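Local coordinates for protein putative methylthioribose-1-phosphate isomerase (Pyrococcus horikoshii OT3, PDB 6A34) that probably catalyses the interconversion of 5-methylthioribose 1-phosphate and 5-methylthioribulose 1-phosphate in the methionine salvage pathway, at residues Ile3-Lys8 / Val184-Lys189; Tyr25-Arg30 / Lys34-Glu39; Asp87-Ala92 / Asn111-Leu116; Trp197-Arg202 / Asn228-Val233. All coordinates share one frame; numbering follows the deposited sequence.

How the interactions relate
Interaction 4 is a buried contact, while interactions 1, 2 and 3 are partly buried. Interactions 1 and 4 use consecutive elements, helix 180-189 and strand 193-199, yet their nearest atoms stay about 7 Å apart. Interaction 1 ties the N-terminal segment to that helix, an aromatic face on a lysine's methylenes with polar ends turned to a shared aspartate. Interaction 2 closes a beta hairpin through backbone bonds, an amide-carboxylate bond and a bridging water. Interaction 3 pairs two helices of the helical part by an aromatic edge and a salt bridge; it lies on the opposite side of the chain's centre from interaction 4, where a valine rests on a tryptophan beside the dimer partner.

Interaction 1: Ile3-Lys8 / Val184-Lys189; sequences IRYTPK and VRVMHK
Tyr5 and Lys189 form a partly buried aromatic-aliphatic contact, by which the N-terminal segment leans on the last turn of helix 180-189. The methylenes of the lysine lie over one face of the phenol: Lys189 CB comes within 3.5 Å of Tyr5 CZ, and Lys189 CG within 3.6 Å of Tyr5 CE1. A bend at chi2 (56°) then leads the rest of the lysine chain away, a good use of a residue with a greasy stem and a charged tip at an exposed site. Val186 fills in beside it. Its CG1, set anti to the backbone N (chi1 171°), lies 4.2 Å from Tyr5 CE2 and 3.7 Å from Arg4 NH2, approaching both flat groups obliquely. Tyr5 CD2 in turn lies over one face of the Arg4 guanidinium, toward its rim. The polar ends look past the two segments to a common acceptor: Arg4 NH2 makes a salt bridge with Asp190 OD2, and Tyr5 OH a hydrogen bond with OD1 of the same carboxylate, which follows directly on the helix. Helix 125-157 backs the arrangement, with Val186 touching Ala155 and Ile3 touching His152, while helix 180-189 also packs through Val184 and Met187 against strand 193-199.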
# COMPACT_ATOMS: atom_id res chain seq x y z
N ILE A 3 -15.53 17.21 -29.48
CA ILE A 3 -15.92 17.35 -28.10
C ILE A 3 -17.45 17.25 -28.05
O ILE A 3 -18.14 18.10 -28.59
CB ILE A 3 -15.40 18.69 -27.54
CG1 ILE A 3 -13.91 18.92 -27.84
CG2 ILE A 3 -15.70 18.81 -26.06
CD1 ILE A 3 -13.03 17.72 -27.62
N ARG A 4 -17.94 16.19 -27.40
CA ARG A 4 -19.35 15.85 -27.32
C ARG A 4 -19.95 16.33 -25.99
O ARG A 4 -21.18 16.39 -25.86
CB ARG A 4 -19.53 14.33 -27.44
CG ARG A 4 -19.12 13.74 -28.78
CD ARG A 4 -18.98 12.22 -28.81
NE ARG A 4 -17.96 11.67 -27.92
CZ ARG A 4 -18.20 10.81 -26.93
NH1 ARG A 4 -19.45 10.57 -26.54
NH2 ARG A 4 -17.19 10.18 -26.34
N TYR A 5 -19.10 16.63 -25.00
CA TYR A 5 -19.57 17.01 -23.67
C TYR A 5 -18.96 18.35 -23.26
O TYR A 5 -17.86 18.67 -23.67
CB TYR A 5 -19.28 15.91 -22.64
CG TYR A 5 -19.97 14.59 -22.87
CD1 TYR A 5 -21.31 14.42 -22.55
CD2 TYR A 5 -19.28 13.50 -23.39
CE1 TYR A 5 -21.95 13.21 -22.75
CE2 TYR A 5 -19.90 12.29 -23.61
CZ TYR A 5 -21.24 12.15 -23.30
OH TYR A 5 -21.86 10.95 -23.49
N THR A 6 -19.72 19.12 -22.48
CA THR A 6 -19.24 20.29 -21.75
C THR A 6 -18.80 19.85 -20.36
O THR A 6 -19.23 18.81 -19.86
CB THR A 6 -20.33 21.37 -21.64
OG1 THR A 6 -21.36 20.81 -20.84
CG2 THR A 6 -20.91 21.83 -22.97
N PRO A 7 -17.93 20.62 -19.67
CA PRO A 7 -17.56 20.33 -18.29
C PRO A 7 -18.75 20.01 -17.39
O PRO A 7 -18.66 19.06 -16.66
CB PRO A 7 -16.90 21.63 -17.84
CG PRO A 7 -16.22 22.11 -19.08
CD PRO A 7 -17.19 21.78 -20.20
N LYS A 8 -19.85 20.75 -17.53
CA LYS A 8 -21.01 20.65 -16.62
C LYS A 8 -21.79 19.37 -16.87
O LYS A 8 -22.47 18.89 -15.98
CB LYS A 8 -21.97 21.84 -16.78
CG LYS A 8 -21.78 22.93 -15.73
CD LYS A 8 -22.35 24.29 -16.10
CE LYS A 8 -22.20 25.30 -14.98
NZ LYS A 8 -22.48 26.69 -15.43
N VAL A 184 -12.31 9.12 -17.52
CA VAL A 184 -13.29 8.30 -16.84
C VAL A 184 -14.65 9.01 -16.75
O VAL A 184 -15.69 8.34 -16.79
CB VAL A 184 -12.79 7.82 -15.46
CG1 VAL A 184 -11.56 6.94 -15.61
CG2 VAL A 184 -12.52 8.97 -14.51
N ARG A 185 -14.66 10.35 -16.70
CA ARG A 185 -15.98 11.07 -16.71
C ARG A 185 -16.65 10.92 -18.09
O ARG A 185 -17.81 10.58 -18.18
CB ARG A 185 -15.79 12.52 -16.27
CG ARG A 185 -15.65 12.65 -14.76
CD ARG A 185 -15.23 14.05 -14.34
NE ARG A 185 -15.44 14.23 -12.91
CZ ARG A 185 -14.51 14.05 -11.98
NH1 ARG A 185 -13.24 13.93 -12.33
NH2 ARG A 185 -14.86 14.00 -10.70
N VAL A 186 -15.89 11.05 -19.18
CA VAL A 186 -16.47 10.86 -20.49
C VAL A 186 -16.96 9.41 -20.64
O VAL A 186 -18.07 9.17 -21.13
CB VAL A 186 -15.47 11.23 -21.59
CG1 VAL A 186 -15.99 10.82 -22.94
CG2 VAL A 186 -15.15 12.71 -21.57
N MET A 187 -16.14 8.44 -20.20
CA MET A 187 -16.50 7.05 -20.29
C MET A 187 -17.80 6.81 -19.50
O MET A 187 -18.65 6.03 -19.94
CB MET A 187 -15.38 6.15 -19.75
CG MET A 187 -14.18 6.10 -20.66
SD MET A 187 -12.89 4.95 -20.11
CE MET A 187 -13.74 3.38 -20.31
N HIS A 188 -17.92 7.44 -18.33
CA HIS A 188 -19.08 7.20 -17.44
C HIS A 188 -20.36 7.70 -18.12
O HIS A 188 -21.38 7.01 -18.15
CB HIS A 188 -18.87 7.84 -16.06
CG HIS A 188 -20.07 7.78 -15.18
ND1 HIS A 188 -20.50 6.61 -14.60
CD2 HIS A 188 -20.94 8.73 -14.79
CE1 HIS A 188 -21.57 6.85 -13.87
NE2 HIS A 188 -21.87 8.13 -13.98
N LYS A 189 -20.29 8.91 -18.69
CA LYS A 189 -21.41 9.48 -19.44
C LYS A 189 -21.78 8.58 -20.61
O LYS A 189 -22.98 8.43 -20.93
CB LYS A 189 -21.07 10.87 -20.02
CG LYS A 189 -21.83 12.03 -19.40
CD LYS A 189 -21.66 12.08 -17.90
CE LYS A 189 -22.97 12.03 -17.15
NZ LYS A 189 -22.76 12.28 -15.70

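Interaction 2: Tyr25-Arg30 / Lys34-Glu39; sequences YMINQR and KEFKVE
A water molecule gripped by three backbone groups bridges Asn28 to Glu35 and Lys37 where the two strands part. It donates to Asn28 O at 2.6 Å and to Glu35 O at 2.9 Å, and it accepts from Lys37 N at 2.8 Å. Next to it, Asn28 N donates to Lys37 O at 2.7 Å. The ladder continues with Met26 and Glu39, an antiparallel hydrogen-bonded pair whose N and O are joined both ways, while Ile27 and Val38 form the non-hydrogen-bonded pair between. Asparagine suits position 28 because its amide can donate and accept at once. With CG anti to the backbone N (chi1 -166°), ND2 donates to the anti side of Glu39 OE2 at 2.9 Å, the amide and carboxylate planes standing 74° apart; OD1 accepts from Arg30 N, making an Asx turn. On the face carrying Ile27 and Val38, Ile27 CG1 meets the edge of the Phe36 ring in its plane, 4.0 Å from CE1. That ring also meets Trp213 edge-to-face. Gln29, two residues past the strand, is hydrogen-bonded through OE1 to Arg57, a predicted substrate-binding residue. The arrangement is a beta hairpin of strands 23-27 and 38-41 with a long connection, part of a three-stranded antiparallel sheet.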
# COMPACT_ATOMS: atom_id res chain seq x y z
N TYR A 25 -12.01 31.56 -5.27
CA TYR A 25 -12.72 30.46 -4.58
C TYR A 25 -11.99 29.14 -4.82
O TYR A 25 -11.75 28.82 -5.95
CB TYR A 25 -14.16 30.34 -5.08
CG TYR A 25 -15.07 31.52 -4.82
CD1 TYR A 25 -14.98 32.68 -5.59
CD2 TYR A 25 -16.08 31.46 -3.88
CE1 TYR A 25 -15.83 33.75 -5.39
CE2 TYR A 25 -16.95 32.52 -3.67
CZ TYR A 25 -16.83 33.68 -4.43
OH TYR A 25 -17.68 34.74 -4.23
N MET A 26 -11.70 28.37 -3.76
CA MET A 26 -10.96 27.11 -3.83
C MET A 26 -11.70 26.03 -3.03
O MET A 26 -12.06 26.22 -1.85
CB MET A 26 -9.56 27.22 -3.23
CG MET A 26 -8.73 28.32 -3.80
SD MET A 26 -7.09 28.27 -3.07
CE MET A 26 -6.35 29.79 -3.68
N ILE A 27 -11.89 24.87 -3.67
CA ILE A 27 -12.23 23.70 -2.91
C ILE A 27 -11.15 23.52 -1.84
O ILE A 27 -9.98 23.70 -2.14
CB ILE A 27 -12.37 22.46 -3.81
CG1 ILE A 27 -13.56 22.60 -4.75
CG2 ILE A 27 -12.47 21.19 -2.96
CD1 ILE A 27 -13.61 21.53 -5.81
N ASN A 28 -11.56 23.24 -0.60
CA ASN A 28 -10.61 23.05 0.49
C ASN A 28 -10.21 21.58 0.53
O ASN A 28 -10.91 20.75 1.15
CB ASN A 28 -11.14 23.48 1.85
CG ASN A 28 -10.02 23.59 2.87
OD1 ASN A 28 -9.07 22.80 2.84
ND2 ASN A 28 -10.08 24.61 3.70
N GLN A 29 -9.07 21.28 -0.08
CA GLN A 29 -8.61 19.91 -0.26
C GLN A 29 -7.98 19.39 1.04
O GLN A 29 -7.72 18.19 1.13
CB GLN A 29 -7.65 19.82 -1.46
CG GLN A 29 -8.30 20.24 -2.79
CD GLN A 29 -7.54 19.78 -4.01
OE1 GLN A 29 -7.07 18.65 -4.07
NE2 GLN A 29 -7.41 20.66 -5.01
N ARG A 30 -7.76 20.27 2.04
CA ARG A 30 -7.32 19.83 3.38
C ARG A 30 -8.47 19.23 4.19
O ARG A 30 -8.22 18.46 5.08
CB ARG A 30 -6.73 20.98 4.20
CG ARG A 30 -5.35 21.42 3.75
CD ARG A 30 -5.19 22.91 4.03
NE ARG A 30 -5.59 23.28 5.39
CZ ARG A 30 -4.81 23.14 6.46
NH1 ARG A 30 -3.57 22.69 6.34
NH2 ARG A 30 -5.30 23.44 7.65
N LYS A 34 -13.75 14.27 4.66
CA LYS A 34 -14.67 14.46 5.78
C LYS A 34 -15.71 15.53 5.41
O LYS A 34 -16.93 15.30 5.51
CB LYS A 34 -13.83 14.78 7.02
CG LYS A 34 -14.56 14.84 8.35
CD LYS A 34 -13.66 15.40 9.45
CE LYS A 34 -14.02 14.93 10.85
NZ LYS A 34 -15.32 15.47 11.31
N GLU A 35 -15.23 16.68 4.93
CA GLU A 35 -16.05 17.86 4.66
C GLU A 35 -15.67 18.46 3.31
O GLU A 35 -14.48 18.62 2.99
CB GLU A 35 -15.84 18.93 5.74
CG GLU A 35 -16.73 20.14 5.59
CD GLU A 35 -16.42 21.31 6.53
OE1 GLU A 35 -15.54 21.14 7.39
OE2 GLU A 35 -17.06 22.38 6.40
N PHE A 36 -16.70 18.84 2.54
CA PHE A 36 -16.61 19.55 1.27
C PHE A 36 -16.93 21.04 1.48
O PHE A 36 -18.06 21.39 1.74
CB PHE A 36 -17.59 18.91 0.27
CG PHE A 36 -17.62 19.56 -1.09
CD1 PHE A 36 -16.50 20.17 -1.63
CD2 PHE A 36 -18.79 19.54 -1.84
CE1 PHE A 36 -16.55 20.74 -2.89
CE2 PHE A 36 -18.83 20.12 -3.10
CZ PHE A 36 -17.70 20.71 -3.63
N LYS A 37 -15.93 21.91 1.29
CA LYS A 37 -16.07 23.32 1.53
C LYS A 37 -15.26 24.14 0.52
O LYS A 37 -14.08 23.84 0.25
CB LYS A 37 -15.58 23.68 2.93
CG LYS A 37 -15.99 25.05 3.43
CD LYS A 37 -15.55 25.30 4.85
CE LYS A 37 -15.71 26.73 5.31
NZ LYS A 37 -16.50 26.79 6.56
N VAL A 38 -15.91 25.18 -0.00
CA VAL A 38 -15.33 26.15 -0.89
C VAL A 38 -14.95 27.39 -0.08
O VAL A 38 -15.83 28.09 0.41
CB VAL A 38 -16.31 26.50 -2.02
CG1 VAL A 38 -15.66 27.40 -3.05
CG2 VAL A 38 -16.87 25.24 -2.67
N GLU A 39 -13.65 27.62 0.10
CA GLU A 39 -13.13 28.79 0.76
C GLU A 39 -13.25 29.98 -0.21
O GLU A 39 -13.24 29.77 -1.42
CB GLU A 39 -11.66 28.61 1.17
CG GLU A 39 -11.40 27.52 2.20
CD GLU A 39 -12.20 27.57 3.50
OE1 GLU A 39 -12.80 28.63 3.81
OE2 GLU A 39 -12.23 26.52 4.19
O HOH W 1 -13.47 20.50 1.09

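Interaction 3: Asp87-Ala92 / Asn111-Leu116; sequences DGFEKA and NRIKKL
Phe89 and Glu90 face Ile113 and Lys114 across an antiparallel pair of consecutive helices, an alpha-alpha hairpin in the helical part of the subunit. The axes of the two short segments run 164° apart in direction and approach to 11.5 Å, a separation that large side chains bridge.

The apolar part is carried by Phe89. Its CG lies anti to the backbone N (chi1 170°), which sends the ring across toward the partner helix, where it arrives edge first. Phe89 CZ comes within 3.8 Å of Lys114 CA, close to the ring plane, and Phe89 CE2 lies 4.0 Å from Ile113 CG2, also at the edge. A flat phenyl thus wedges between the helices and touches backbone as well as side chain. The same group of apolar residues draws in a third and a fourth helix: Leu70 of helix 59-76 touches both Phe89 and Ile113, and Ile139 of helix 125-157 touches Ile113.

The polar part lies on the more open side, where long charged chains fit. Lys114, bent at chi2 (75°), swings its end back toward the first helix, and Glu90 is likewise bent at chi2. Their meeting is a salt bridge. The lysine also makes a cation-pi contact with Tyr93, while its ion pair with Glu118 is long and weak; these neighbours would probably favour the charged form of the ammonium. Within the bridge, Lys114 NZ donates to the anti lone pair of Glu90 OE2, the one turned away from the other carboxylate oxygen, at 2.6 Å.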
# COMPACT_ATOMS: atom_id res chain seq x y z
N ASP A 87 4.37 48.79 -9.00
CA ASP A 87 5.16 48.47 -7.81
C ASP A 87 4.40 47.42 -7.01
O ASP A 87 4.98 46.42 -6.63
CB ASP A 87 5.49 49.69 -6.93
CG ASP A 87 6.52 50.65 -7.54
OD1 ASP A 87 7.01 50.38 -8.68
OD2 ASP A 87 6.81 51.69 -6.89
N GLY A 88 3.11 47.67 -6.76
CA GLY A 88 2.24 46.74 -6.03
C GLY A 88 2.14 45.40 -6.73
O GLY A 88 2.16 44.35 -6.10
N PHE A 89 2.05 45.44 -8.07
CA PHE A 89 1.96 44.23 -8.86
C PHE A 89 3.21 43.37 -8.68
O PHE A 89 3.12 42.14 -8.54
CB PHE A 89 1.77 44.57 -10.33
CG PHE A 89 1.91 43.36 -11.21
CD1 PHE A 89 3.15 42.98 -11.68
CD2 PHE A 89 0.80 42.59 -11.53
CE1 PHE A 89 3.28 41.84 -12.47
CE2 PHE A 89 0.92 41.48 -12.35
CZ PHE A 89 2.17 41.09 -12.79
N GLU A 90 4.39 44.00 -8.74
CA GLU A 90 5.66 43.33 -8.48
C GLU A 90 5.65 42.74 -7.06
O GLU A 90 5.99 41.58 -6.87
CB GLU A 90 6.83 44.29 -8.70
CG GLU A 90 7.89 43.73 -9.65
CD GLU A 90 8.70 42.55 -9.13
OE1 GLU A 90 9.00 42.53 -7.92
OE2 GLU A 90 9.06 41.67 -9.94
N LYS A 91 5.24 43.51 -6.05
CA LYS A 91 5.17 42.94 -4.70
C LYS A 91 4.27 41.69 -4.70
O LYS A 91 4.62 40.67 -4.10
CB LYS A 91 4.62 43.94 -3.68
CG LYS A 91 5.67 44.86 -3.07
CD LYS A 91 5.07 45.91 -2.14
CE LYS A 91 6.11 46.81 -1.51
NZ LYS A 91 7.01 47.41 -2.53
N ALA A 92 3.12 41.78 -5.38
CA ALA A 92 2.15 40.71 -5.36
C ALA A 92 2.71 39.48 -6.12
O ALA A 92 2.50 38.35 -5.70
CB ALA A 92 0.85 41.21 -5.93
N ASN A 111 4.87 34.19 -14.36
CA ASN A 111 5.76 34.75 -15.36
C ASN A 111 5.03 35.12 -16.65
O ASN A 111 5.43 36.06 -17.33
CB ASN A 111 6.90 33.79 -15.70
CG ASN A 111 8.20 34.31 -15.15
OD1 ASN A 111 8.52 34.10 -13.98
ND2 ASN A 111 8.91 35.06 -15.98
N ARG A 112 4.05 34.33 -17.05
CA ARG A 112 3.22 34.60 -18.22
C ARG A 112 2.50 35.96 -18.06
O ARG A 112 2.37 36.71 -19.03
CB ARG A 112 2.19 33.48 -18.37
CG ARG A 112 1.24 33.64 -19.55
CD ARG A 112 0.38 32.40 -19.75
NE ARG A 112 -0.72 32.63 -20.68
CZ ARG A 112 -1.49 31.68 -21.13
NH1 ARG A 112 -1.33 30.46 -20.64
NH2 ARG A 112 -2.40 31.92 -22.06
N ILE A 113 2.04 36.26 -16.84
CA ILE A 113 1.30 37.50 -16.58
C ILE A 113 2.27 38.68 -16.44
O ILE A 113 2.12 39.69 -17.12
CB ILE A 113 0.39 37.32 -15.37
CG1 ILE A 113 -0.67 36.26 -15.69
CG2 ILE A 113 -0.19 38.66 -14.94
CD1 ILE A 113 -1.65 36.03 -14.58
N LYS A 114 3.24 38.55 -15.52
CA LYS A 114 4.41 39.42 -15.40
C LYS A 114 4.90 39.89 -16.79
O LYS A 114 4.98 41.09 -17.04
CB LYS A 114 5.47 38.67 -14.60
CG LYS A 114 6.89 39.22 -14.64
CD LYS A 114 7.09 40.45 -13.80
CE LYS A 114 8.51 40.57 -13.28
NZ LYS A 114 8.67 41.82 -12.49
N LYS A 115 5.18 38.94 -17.69
CA LYS A 115 5.77 39.24 -18.99
C LYS A 115 4.77 40.03 -19.85
O LYS A 115 5.16 40.94 -20.55
CB LYS A 115 6.18 37.96 -19.75
CG LYS A 115 7.39 38.08 -20.67
CD LYS A 115 7.79 39.52 -21.04
CE LYS A 115 9.17 39.66 -21.66
NZ LYS A 115 9.08 39.86 -23.12
N LEU A 116 3.49 39.66 -19.81
CA LEU A 116 2.43 40.40 -20.54
C LEU A 116 2.35 41.86 -20.06
O LEU A 116 2.20 42.76 -20.86
CB LEU A 116 1.10 39.68 -20.34
CG LEU A 116 -0.09 40.27 -21.07
CD1 LEU A 116 -0.02 39.92 -22.55
CD2 LEU A 116 -1.40 39.77 -20.46

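Interaction 4: Trp197-Arg202 / Asn228-Val233; sequences WLDETR and NAAAFV
The Trp197 indole carries Val233 on one face, and its ring nitrogen at the edge, NE1, is hydrogen-bonded to Phe238 O. Val233 CG1 makes a CH-pi contact, 4.0 Å from the centroid of the six-membered ring and only 17° off its normal; CG2 of the same valine stands above that same face. The branched, rigid valine thus offers two methyls to a broad aromatic surface. The other flat group is the Asp199 carboxylate. Ala230 CB lies 3.5 Å from Asp199 OD1, and the small methyl lets the helix start come close. OD1 has no polar partner in the model despite being buried, while OD2 is hydrogen-bonded to His166 ND1, next to Cys167, the predicted transition-state stabilizer. Beyond the strand, Thr201 OG1 donates to Asp199 O at 2.8 Å, from above the carbonyl plane, and is also bonded to Cys167 N. Glu200 and Arg202 pair with Arg202 and Glu200 of the second subunit, so the loop after the strand lies at the dimer interface. Strand 193-199 runs between parallel strands 161-165 and 222-225, and helix 230-235, in the connection from 222-225 to 241-244, packs over it, the crossover that gives a Rossmann-like sheet its 3-2-1-4 strand order.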
# COMPACT_ATOMS: atom_id res chain seq x y z
N TRP A 197 -11.58 0.76 -10.50
CA TRP A 197 -10.73 0.44 -9.35
C TRP A 197 -9.85 1.64 -9.01
O TRP A 197 -9.20 2.21 -9.92
CB TRP A 197 -9.82 -0.76 -9.64
CG TRP A 197 -10.55 -2.02 -9.95
CD1 TRP A 197 -10.81 -2.51 -11.18
CD2 TRP A 197 -11.10 -2.95 -9.00
NE1 TRP A 197 -11.47 -3.70 -11.06
CE2 TRP A 197 -11.65 -4.00 -9.75
CE3 TRP A 197 -11.15 -3.01 -7.61
CZ2 TRP A 197 -12.25 -5.11 -9.15
CZ3 TRP A 197 -11.75 -4.09 -7.01
CH2 TRP A 197 -12.30 -5.13 -7.77
N LEU A 198 -9.77 1.94 -7.72
CA LEU A 198 -8.93 3.01 -7.17
C LEU A 198 -7.94 2.44 -6.16
O LEU A 198 -8.36 2.00 -5.07
CB LEU A 198 -9.81 4.04 -6.46
CG LEU A 198 -10.84 4.71 -7.35
CD1 LEU A 198 -11.72 5.66 -6.51
CD2 LEU A 198 -10.16 5.45 -8.49
N ASP A 199 -6.65 2.48 -6.50
CA ASP A 199 -5.57 2.19 -5.56
C ASP A 199 -5.58 3.31 -4.52
O ASP A 199 -5.61 4.49 -4.90
CB ASP A 199 -4.21 2.16 -6.25
CG ASP A 199 -3.97 1.02 -7.23
OD1 ASP A 199 -4.73 0.04 -7.22
OD2 ASP A 199 -3.00 1.12 -8.00
N GLU A 200 -5.54 2.97 -3.23
CA GLU A 200 -5.57 3.99 -2.18
C GLU A 200 -4.38 4.94 -2.31
O GLU A 200 -4.51 6.13 -1.99
CB GLU A 200 -5.68 3.35 -0.80
CG GLU A 200 -4.54 2.42 -0.38
CD GLU A 200 -4.70 1.93 1.06
OE1 GLU A 200 -5.73 2.31 1.66
OE2 GLU A 200 -3.80 1.20 1.60
N THR A 201 -3.22 4.39 -2.73
CA THR A 201 -1.97 5.10 -3.06
C THR A 201 -1.25 5.66 -1.82
O THR A 201 -1.13 6.89 -1.61
CB THR A 201 -2.21 6.20 -4.10
OG1 THR A 201 -3.12 5.71 -5.09
CG2 THR A 201 -0.92 6.61 -4.78
N ARG A 202 -0.72 4.74 -1.02
CA ARG A 202 0.19 5.04 0.06
C ARG A 202 1.48 5.61 -0.54
O ARG A 202 1.80 5.30 -1.68
CB ARG A 202 0.51 3.79 0.89
CG ARG A 202 -0.52 3.46 1.97
CD ARG A 202 -0.49 4.41 3.16
NE ARG A 202 0.68 4.23 3.99
CZ ARG A 202 1.05 5.06 4.95
NH1 ARG A 202 0.43 6.23 5.10
NH2 ARG A 202 2.04 4.70 5.75
N ASN A 228 -1.46 -3.23 -2.58
CA ASN A 228 -1.14 -4.64 -2.58
C ASN A 228 -2.13 -5.42 -3.44
O ASN A 228 -1.80 -6.48 -3.94
CB ASN A 228 -1.17 -5.23 -1.16
CG ASN A 228 0.14 -5.06 -0.42
OD1 ASN A 228 1.21 -5.01 -1.06
ND2 ASN A 228 0.07 -4.98 0.89
N ALA A 229 -3.37 -4.97 -3.54
CA ALA A 229 -4.35 -5.82 -4.19
C ALA A 229 -4.42 -5.57 -5.69
O ALA A 229 -5.22 -6.21 -6.39
CB ALA A 229 -5.72 -5.58 -3.55
N ALA A 230 -3.69 -4.59 -6.23
CA ALA A 230 -3.92 -4.29 -7.67
C ALA A 230 -3.52 -5.51 -8.52
O ALA A 230 -4.15 -5.82 -9.52
CB ALA A 230 -3.20 -3.04 -8.09
N ALA A 231 -2.48 -6.22 -8.10
CA ALA A 231 -1.99 -7.36 -8.86
C ALA A 231 -3.03 -8.47 -8.81
O ALA A 231 -3.24 -9.16 -9.75
CB ALA A 231 -0.71 -7.84 -8.26
N PHE A 232 -3.70 -8.58 -7.66
CA PHE A 232 -4.70 -9.59 -7.44
C PHE A 232 -5.90 -9.33 -8.35
O PHE A 232 -6.37 -10.22 -9.08
CB PHE A 232 -5.12 -9.61 -5.97
CG PHE A 232 -6.17 -10.66 -5.70
CD1 PHE A 232 -5.80 -11.98 -5.52
CD2 PHE A 232 -7.52 -10.33 -5.70
CE1 PHE A 232 -6.76 -12.95 -5.27
CE2 PHE A 232 -8.48 -11.31 -5.49
CZ PHE A 232 -8.10 -12.61 -5.25
N VAL A 233 -6.40 -8.10 -8.37
CA VAL A 233 -7.56 -7.86 -9.17
C VAL A 233 -7.22 -8.02 -10.66
O VAL A 233 -8.11 -8.37 -11.43
CB VAL A 233 -8.26 -6.53 -8.85
CG1 VAL A 233 -8.64 -6.50 -7.38
CG2 VAL A 233 -7.47 -5.30 -9.22